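Putative lipoprotein (Pseudomonas protegens, PDB 4KT3) probably serves as the immunity protein that neutralises a cognate type VI secretion effector, a peptidoglycan glycoside hydrolase. Local coordinates at residues S17-L28 with F83-T92. Residues are numbered along the deposited sequence; the frame is centred on the assembly and turned at random.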
# COMPACT_ATOMS: atom_id res chain seq x y z
N SER B 17 -1.49 -0.43 -27.34
CA SER B 17 -0.70 0.47 -26.50
C SER B 17 -0.81 0.14 -25.01
O SER B 17 -0.13 0.75 -24.19
CB SER B 17 -1.10 1.93 -26.73
OG SER B 17 -2.50 2.12 -26.62
N GLY B 18 -1.67 -0.82 -24.67
CA GLY B 18 -1.73 -1.33 -23.31
C GLY B 18 -3.07 -1.16 -22.63
O GLY B 18 -3.95 -0.44 -23.10
N LEU B 19 -3.21 -1.85 -21.50
CA LEU B 19 -4.40 -1.77 -20.66
C LEU B 19 -4.61 -0.35 -20.15
O LEU B 19 -3.65 0.35 -19.82
CB LEU B 19 -4.26 -2.71 -19.46
CG LEU B 19 -4.10 -4.20 -19.74
CD1 LEU B 19 -3.65 -4.94 -18.48
CD2 LEU B 19 -5.40 -4.79 -20.25
N THR B 20 -5.87 0.07 -20.08
CA THR B 20 -6.25 1.26 -19.32
C THR B 20 -6.21 0.94 -17.84
O THR B 20 -6.12 -0.23 -17.44
CB THR B 20 -7.68 1.69 -19.63
OG1 THR B 20 -8.57 0.63 -19.26
CG2 THR B 20 -7.83 2.00 -21.11
N ARG B 21 -6.30 1.97 -17.01
CA ARG B 21 -6.33 1.76 -15.57
C ARG B 21 -7.51 0.88 -15.19
O ARG B 21 -7.39 0.01 -14.33
CB ARG B 21 -6.42 3.10 -14.83
CG ARG B 21 -6.27 2.96 -13.31
CD ARG B 21 -6.63 4.25 -12.57
NE ARG B 21 -6.12 5.44 -13.25
CZ ARG B 21 -4.92 5.97 -13.04
NH1 ARG B 21 -4.08 5.41 -12.18
NH2 ARG B 21 -4.55 7.06 -13.69
N GLU B 22 -8.66 1.12 -15.82
CA GLU B 22 -9.86 0.37 -15.50
C GLU B 22 -9.69 -1.11 -15.84
O GLU B 22 -10.07 -1.98 -15.06
CB GLU B 22 -11.07 0.95 -16.24
CG GLU B 22 -12.40 0.30 -15.88
N GLN B 23 -9.10 -1.38 -17.00
CA GLN B 23 -8.84 -2.75 -17.42
C GLN B 23 -7.83 -3.43 -16.50
O GLN B 23 -7.99 -4.60 -16.16
CB GLN B 23 -8.34 -2.77 -18.87
CG GLN B 23 -9.41 -2.38 -19.89
CD GLN B 23 -8.87 -2.23 -21.29
OE1 GLN B 23 -7.74 -1.78 -21.49
NE2 GLN B 23 -9.67 -2.62 -22.28
N ALA B 24 -6.80 -2.69 -16.09
CA ALA B 24 -5.80 -3.23 -15.17
C ALA B 24 -6.47 -3.62 -13.84
O ALA B 24 -6.13 -4.64 -13.25
CB ALA B 24 -4.68 -2.22 -14.93
N GLU B 25 -7.43 -2.83 -13.38
CA GLU B 25 -8.13 -3.16 -12.16
C GLU B 25 -8.93 -4.46 -12.34
O GLU B 25 -9.02 -5.28 -11.43
CB GLU B 25 -9.09 -2.05 -11.72
CG GLU B 25 -9.67 -2.30 -10.35
CD GLU B 25 -10.79 -1.34 -10.00
OE1 GLU B 25 -10.66 -0.13 -10.23
OE2 GLU B 25 -11.82 -1.82 -9.48
N GLN B 26 -9.51 -4.64 -13.52
CA GLN B 26 -10.26 -5.86 -13.77
C GLN B 26 -9.33 -7.07 -13.80
O GLN B 26 -9.70 -8.15 -13.31
CB GLN B 26 -11.09 -5.74 -15.05
CG GLN B 26 -12.26 -4.78 -14.90
CD GLN B 26 -13.13 -5.08 -13.68
OE1 GLN B 26 -13.55 -6.22 -13.47
NE2 GLN B 26 -13.39 -4.06 -12.86
N VAL B 27 -8.12 -6.90 -14.34
CA VAL B 27 -7.10 -7.94 -14.28
C VAL B 27 -6.79 -8.27 -12.81
O VAL B 27 -6.78 -9.43 -12.42
CB VAL B 27 -5.80 -7.52 -15.02
CG1 VAL B 27 -4.68 -8.52 -14.78
CG2 VAL B 27 -6.06 -7.39 -16.52
N LEU B 28 -6.54 -7.24 -12.00
CA LEU B 28 -6.28 -7.45 -10.58
C LEU B 28 -7.43 -8.21 -9.92
O LEU B 28 -7.21 -9.14 -9.14
CB LEU B 28 -6.05 -6.11 -9.88
CG LEU B 28 -5.85 -6.23 -8.37
CD1 LEU B 28 -4.62 -7.09 -8.05
CD2 LEU B 28 -5.71 -4.86 -7.73
N PHE B 83 -0.61 -3.51 -4.97
CA PHE B 83 -0.37 -4.28 -6.18
C PHE B 83 0.04 -3.39 -7.33
O PHE B 83 -0.40 -2.24 -7.43
CB PHE B 83 -1.65 -5.03 -6.58
CG PHE B 83 -2.17 -5.94 -5.50
CD1 PHE B 83 -3.11 -5.48 -4.59
CD2 PHE B 83 -1.72 -7.24 -5.39
CE1 PHE B 83 -3.59 -6.32 -3.58
CE2 PHE B 83 -2.20 -8.09 -4.39
CZ PHE B 83 -3.13 -7.62 -3.49
N SER B 84 0.86 -3.95 -8.22
CA SER B 84 1.22 -3.31 -9.47
C SER B 84 0.82 -4.24 -10.61
O SER B 84 1.18 -5.43 -10.60
CB SER B 84 2.72 -3.01 -9.54
OG SER B 84 3.12 -2.06 -8.55
N VAL B 85 0.07 -3.71 -11.57
CA VAL B 85 -0.38 -4.47 -12.74
C VAL B 85 0.24 -3.88 -14.01
O VAL B 85 0.10 -2.69 -14.26
CB VAL B 85 -1.91 -4.41 -12.88
CG1 VAL B 85 -2.36 -5.19 -14.10
CG2 VAL B 85 -2.60 -4.93 -11.61
N SER B 86 0.93 -4.70 -14.79
CA SER B 86 1.58 -4.19 -16.00
C SER B 86 0.57 -3.85 -17.08
O SER B 86 -0.29 -4.65 -17.39
CB SER B 86 2.58 -5.19 -16.57
OG SER B 86 2.84 -4.88 -17.95
N LEU B 87 0.70 -2.65 -17.64
CA LEU B 87 -0.14 -2.22 -18.74
C LEU B 87 0.05 -3.08 -19.98
O LEU B 87 -0.86 -3.23 -20.77
CB LEU B 87 0.18 -0.78 -19.13
CG LEU B 87 -0.38 0.36 -18.31
CD1 LEU B 87 0.26 0.36 -16.95
CD2 LEU B 87 -0.11 1.67 -19.04
N ASN B 88 1.26 -3.60 -20.16
CA ASN B 88 1.59 -4.29 -21.40
C ASN B 88 1.46 -5.81 -21.36
O ASN B 88 1.38 -6.44 -22.42
CB ASN B 88 3.00 -3.91 -21.86
CG ASN B 88 3.04 -2.56 -22.57
OD1 ASN B 88 2.06 -2.15 -23.20
ND2 ASN B 88 4.16 -1.87 -22.46
N THR B 89 1.46 -6.40 -20.17
CA THR B 89 1.38 -7.86 -20.06
C THR B 89 0.35 -8.36 -19.05
O THR B 89 0.03 -9.55 -19.03
CB THR B 89 2.71 -8.46 -19.61
OG1 THR B 89 2.95 -8.05 -18.26
CG2 THR B 89 3.86 -8.02 -20.50
N GLY B 90 -0.15 -7.46 -18.20
CA GLY B 90 -1.02 -7.85 -17.10
C GLY B 90 -0.31 -8.54 -15.96
O GLY B 90 -0.96 -9.01 -15.02
N ASP B 91 1.02 -8.64 -16.03
CA ASP B 91 1.79 -9.20 -14.91
C ASP B 91 1.40 -8.44 -13.64
O ASP B 91 1.45 -7.20 -13.63
CB ASP B 91 3.29 -9.07 -15.17
CG ASP B 91 4.14 -10.01 -14.31
OD1 ASP B 91 3.65 -11.08 -13.88
OD2 ASP B 91 5.32 -9.66 -14.08
N THR B 92 1.09 -9.18 -12.58
CA THR B 92 0.58 -8.59 -11.35
C THR B 92 1.43 -9.00 -10.14
O THR B 92 1.63 -10.19 -9.89
CB THR B 92 -0.89 -8.97 -11.13
OG1 THR B 92 -1.67 -8.49 -12.22
CG2 THR B 92 -1.44 -8.39 -9.82
O HOH W 1 1.80 0.71 -22.45
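Val-85, near the end of strand 78-86, points at the first turns of helix 21-34 and meets Ala-24, Val-27 and Leu-28: its CG1 lies 3.9 Å from Ala-24 CB and also touches Val-27 CG1, while CG2 meets Leu-28 CB. At one end, Leu-28 crosses Phe-83 at about a right angle and sets CD1 over a ring face in a CH-pi contact, 4.1 Å from the centroid and offset toward the rim. With CG anti to the backbone N (chi1 177°), the Leu-28 side chain carries CD1 across to Thr-92 CG2 as well. Val-27 CG1 rests on Gly-90 O and Thr-92 OG1; Leu-106 and Leu-109 of helix 104-117 pack on the same valine. At the other end, Leu-19 CD1 comes to 3.5 Å from Ser-86 O, Leu-87 CG lies 3.6 Å from Leu-19 O, and Leu-19 also touches Val-113.

Polar contacts gather at this end, before the helix. Leu-19 N donates a nearly straight bond to Leu-87 O (2.8 Å, 166°). Gly-18 brings its CA to 3.3 Å from Leu-87 O. A water donates to Ser-17 O (2.6 Å) and to Asn-88 OD1 (3.0 Å). Next to this link, Thr-20 and Gln-23 form a capping box that starts the helix. In the turn, Ser-86 OG accepts from Asn-88 N, an ST turn, and from Thr-89 N, and is also hydrogen-bonded to Glu-124 OE1.

Apolar contact thus runs through both ends and lays the helix across the antiparallel sheet in the buried core, whereas one backbone hydrogen bond and one water bridge, confined to the turn end, fix the approach to the helix.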